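Side-chain contact in eukaryotic translation initiation factor 4E type 5 (Leishmania major, PDB 7KCJ), which probably binds the 7-methylguanosine cap of messenger RNA and acts in the initiation of translation: residues F171-M176 / Y186-A191. Numbering follows the deposited sequence.
Sequences FLAEAM and YNIAEA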
ATOM      1  N   PHE A 171      -3.301  -2.636 -16.404  1.00 38.75           N
ATOM      2  CA  PHE A 171      -3.697  -1.226 -16.369  1.00 38.34           C
ATOM      3  C   PHE A 171      -2.568  -0.396 -15.743  1.00 36.50           C
ATOM      4  O   PHE A 171      -2.225   0.652 -16.274  1.00 35.55           O
ATOM      5  CB  PHE A 171      -4.991  -1.025 -15.566  1.00 39.18           C
ATOM      6  CG  PHE A 171      -5.349   0.436 -15.470  1.00 41.52           C
ATOM      7  CD1 PHE A 171      -5.861   1.113 -16.564  1.00 42.93           C
ATOM      8  CD2 PHE A 171      -5.077   1.160 -14.324  1.00 43.19           C
ATOM      9  CE1 PHE A 171      -6.155   2.469 -16.490  1.00 44.10           C
ATOM     10  CE2 PHE A 171      -5.369   2.519 -14.255  1.00 44.36           C
ATOM     11  CZ  PHE A 171      -5.919   3.162 -15.330  1.00 43.98           C
ATOM     12  N   LEU A 172      -1.997  -0.876 -14.626  1.00 35.74           N
ATOM     13  CA  LEU A 172      -0.918  -0.170 -13.953  1.00 35.87           C
ATOM     14  C   LEU A 172       0.317  -0.107 -14.855  1.00 36.36           C
ATOM     15  O   LEU A 172       0.950   0.940 -14.934  1.00 37.32           O
ATOM     16  CB  LEU A 172      -0.568  -0.850 -12.620  1.00 35.66           C
ATOM     17  CG  LEU A 172      -1.592  -0.713 -11.518  1.00 37.05           C
ATOM     18  CD1 LEU A 172      -1.293  -1.695 -10.355  1.00 38.27           C
ATOM     19  CD2 LEU A 172      -1.644   0.701 -11.033  1.00 37.36           C
ATOM     20  N   ALA A 173       0.645  -1.207 -15.556  1.00 35.70           N
ATOM     21  CA  ALA A 173       1.813  -1.236 -16.429  1.00 35.36           C
ATOM     22  C   ALA A 173       1.672  -0.280 -17.610  1.00 35.09           C
ATOM     23  O   ALA A 173       2.638   0.373 -17.976  1.00 35.70           O
ATOM     24  CB  ALA A 173       2.072  -2.653 -16.923  1.00 35.33           C
ATOM     25  N   GLU A 174       0.484  -0.207 -18.222  1.00 34.51           N
ATOM     26  CA  GLU A 174       0.277   0.723 -19.333  1.00 34.72           C
ATOM     27  C   GLU A 174       0.340   2.180 -18.834  1.00 33.63           C
ATOM     28  O   GLU A 174       0.902   3.019 -19.539  1.00 33.76           O
ATOM     29  CB  GLU A 174      -1.034   0.438 -20.065  1.00 36.87           C
ATOM     30  CG  GLU A 174      -1.007  -0.867 -20.818  1.00 42.57           C
ATOM     31  CD  GLU A 174      -2.172  -1.019 -21.777  1.00 50.99           C
ATOM     32  OE1 GLU A 174      -3.290  -0.572 -21.432  1.00 51.39           O
ATOM     33  OE2 GLU A 174      -1.965  -1.578 -22.877  1.00 54.89           O
ATOM     34  N   ALA A 175      -0.153   2.462 -17.591  1.00 32.11           N
ATOM     35  CA  ALA A 175      -0.132   3.820 -17.030  1.00 31.21           C
ATOM     36  C   ALA A 175       1.273   4.298 -16.630  1.00 30.49           C
ATOM     37  O   ALA A 175       1.579   5.479 -16.790  1.00 29.81           O
ATOM     38  CB  ALA A 175      -1.080   3.943 -15.850  1.00 30.32           C
ATOM     39  N   MET A 176       2.118   3.387 -16.124  1.00 30.06           N
ATOM     40  CA  MET A 176       3.488   3.709 -15.754  1.00 30.48           C
ATOM     41  C   MET A 176       4.332   3.993 -17.008  1.00 31.30           C
ATOM     42  O   MET A 176       5.151   4.921 -16.993  1.00 31.18           O
ATOM     43  CB  MET A 176       4.083   2.575 -14.907  1.00 31.16           C
ATOM     44  CG  MET A 176       3.366   2.388 -13.564  1.00 33.34           C
ATOM     45  SD  MET A 176       3.966   3.583 -12.343  1.00 38.42           S
ATOM     46  CE  MET A 176       5.480   2.799 -11.816  1.00 37.22           C
ATOM     47  N   TYR A 186      11.364   0.413 -11.913  1.00 29.58           N
ATOM     48  CA  TYR A 186      10.229  -0.196 -11.228  1.00 30.00           C
ATOM     49  C   TYR A 186       9.920  -1.592 -11.741  1.00 30.51           C
ATOM     50  O   TYR A 186      10.294  -1.941 -12.850  1.00 29.42           O
ATOM     51  CB  TYR A 186       8.957   0.686 -11.354  1.00 29.94           C
ATOM     52  CG  TYR A 186       8.368   0.739 -12.754  1.00 30.39           C
ATOM     53  CD1 TYR A 186       8.838   1.647 -13.698  1.00 30.43           C
ATOM     54  CD2 TYR A 186       7.305  -0.070 -13.114  1.00 30.90           C
ATOM     55  CE1 TYR A 186       8.318   1.693 -14.975  1.00 31.08           C
ATOM     56  CE2 TYR A 186       6.760  -0.013 -14.392  1.00 31.65           C
ATOM     57  CZ  TYR A 186       7.274   0.868 -15.317  1.00 32.27           C
ATOM     58  OH  TYR A 186       6.732   0.973 -16.568  1.00 33.62           O
ATOM     59  N   ASN A 187       9.145  -2.360 -10.975  1.00 31.80           N
ATOM     60  CA  ASN A 187       8.659  -3.655 -11.422  1.00 33.39           C
ATOM     61  C   ASN A 187       7.303  -3.987 -10.808  1.00 33.53           C
ATOM     62  O   ASN A 187       6.989  -3.567  -9.681  1.00 32.75           O
ATOM     63  CB  ASN A 187       9.670  -4.779 -11.225  1.00 35.83           C
ATOM     64  CG  ASN A 187      10.117  -4.919  -9.814  1.00 41.46           C
ATOM     65  OD1 ASN A 187       9.392  -5.480  -8.968  1.00 44.63           O
ATOM     66  ND2 ASN A 187      11.327  -4.407  -9.526  1.00 41.37           N
ATOM     67  N   ILE A 188       6.480  -4.708 -11.577  1.00 34.00           N
ATOM     68  CA  ILE A 188       5.152  -5.091 -11.159  1.00 35.39           C
ATOM     69  C   ILE A 188       5.076  -6.599 -11.169  1.00 36.75           C
ATOM     70  O   ILE A 188       5.466  -7.235 -12.149  1.00 37.09           O
ATOM     71  CB  ILE A 188       4.065  -4.470 -12.074  1.00 36.51           C
ATOM     72  CG1 ILE A 188       4.171  -2.943 -12.089  1.00 37.96           C
ATOM     73  CG2 ILE A 188       2.664  -4.918 -11.621  1.00 36.82           C
ATOM     74  CD1 ILE A 188       3.364  -2.279 -13.108  1.00 39.79           C
ATOM     75  N   ALA A 189       4.578  -7.179 -10.082  1.00 37.61           N
ATOM     76  CA  ALA A 189       4.450  -8.621  -9.985  1.00 39.21           C
ATOM     77  C   ALA A 189       3.095  -9.005  -9.403  1.00 40.19           C
ATOM     78  O   ALA A 189       2.561  -8.296  -8.559  1.00 40.64           O
ATOM     79  CB  ALA A 189       5.564  -9.182  -9.119  1.00 39.45           C
ATOM     80  N   GLU A 190       2.537 -10.117  -9.863  1.00 40.40           N
ATOM     81  CA  GLU A 190       1.291 -10.652  -9.326  1.00 41.10           C
ATOM     82  C   GLU A 190       1.659 -11.879  -8.513  1.00 42.13           C
ATOM     83  O   GLU A 190       2.476 -12.698  -8.956  1.00 42.35           O
ATOM     84  CB  GLU A 190       0.339 -11.063 -10.447  1.00 42.21           C
ATOM     85  CG  GLU A 190      -0.047  -9.917 -11.354  1.00 46.31           C
ATOM     86  CD  GLU A 190      -0.789 -10.394 -12.583  1.00 52.50           C
ATOM     87  OE1 GLU A 190      -1.940 -10.868 -12.434  1.00 53.21           O
ATOM     88  OE2 GLU A 190      -0.210 -10.320 -13.691  1.00 54.63           O
ATOM     89  N   ALA A 191       1.068 -12.022  -7.338  1.00 42.54           N
ATOM     90  CA  ALA A 191       1.366 -13.161  -6.474  1.00 43.54           C
ATOM     91  C   ALA A 191       0.189 -13.525  -5.597  1.00 44.17           C
ATOM     92  O   ALA A 191      -0.669 -12.686  -5.319  1.00 44.18           O
ATOM     93  CB  ALA A 191       2.589 -12.851  -5.603  1.00 43.79           C
TER
HETATM   94  O   HOH W   1       5.161  -0.964 -17.306  1.00 37.72           O
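Bends at the last two torsions of Met176 (chi2 -82°, chi3 much the same) fold its thioether back so that CE lies over the Tyr186 ring, while that ring swings up from the strand with CG set between the backbone N and the carbonyl carbon (chi1 70°). The two side chains overlap head to root: the methyl end of Met176 sits over the CG and CD2 side of the ring, near the root of the tyrosine, and the root of Met176 meets the far end, with CB 3.5 Å from Tyr186 OH. Met176 CE stands 3.8 Å from the ring centroid and 19° off its normal, a CH-pi contact; SD stands above the same face at a longer 5.0 Å from the centroid, making the pair a Met-aromatic contact as well. At its outer end the phenol is tied to the helix backbone through a water, which takes up a position in the ring plane, 2.6 Å from Tyr186 OH, and donates to Ala173 O at 2.9 Å. Two residues along the strand, Ile188 keeps CG1 anti to its carbonyl carbon and sends an extended arm to the helix, where CD1 rests 3.8 Å from Ala173 CA and also touches the CB atoms of Ala173 and Leu172. Leu172 also packs on Ile101 and Met176 on Leu103, both of the adjacent strand 97-103. The helix and strand segments run nearly antiparallel, with their axes 9.7 Å apart. Here helix 165-178 packs along the outermost strand, 186-191, on one face of the curved antiparallel sheet, a helix-on-sheet layer characteristic of the eIF4E fold.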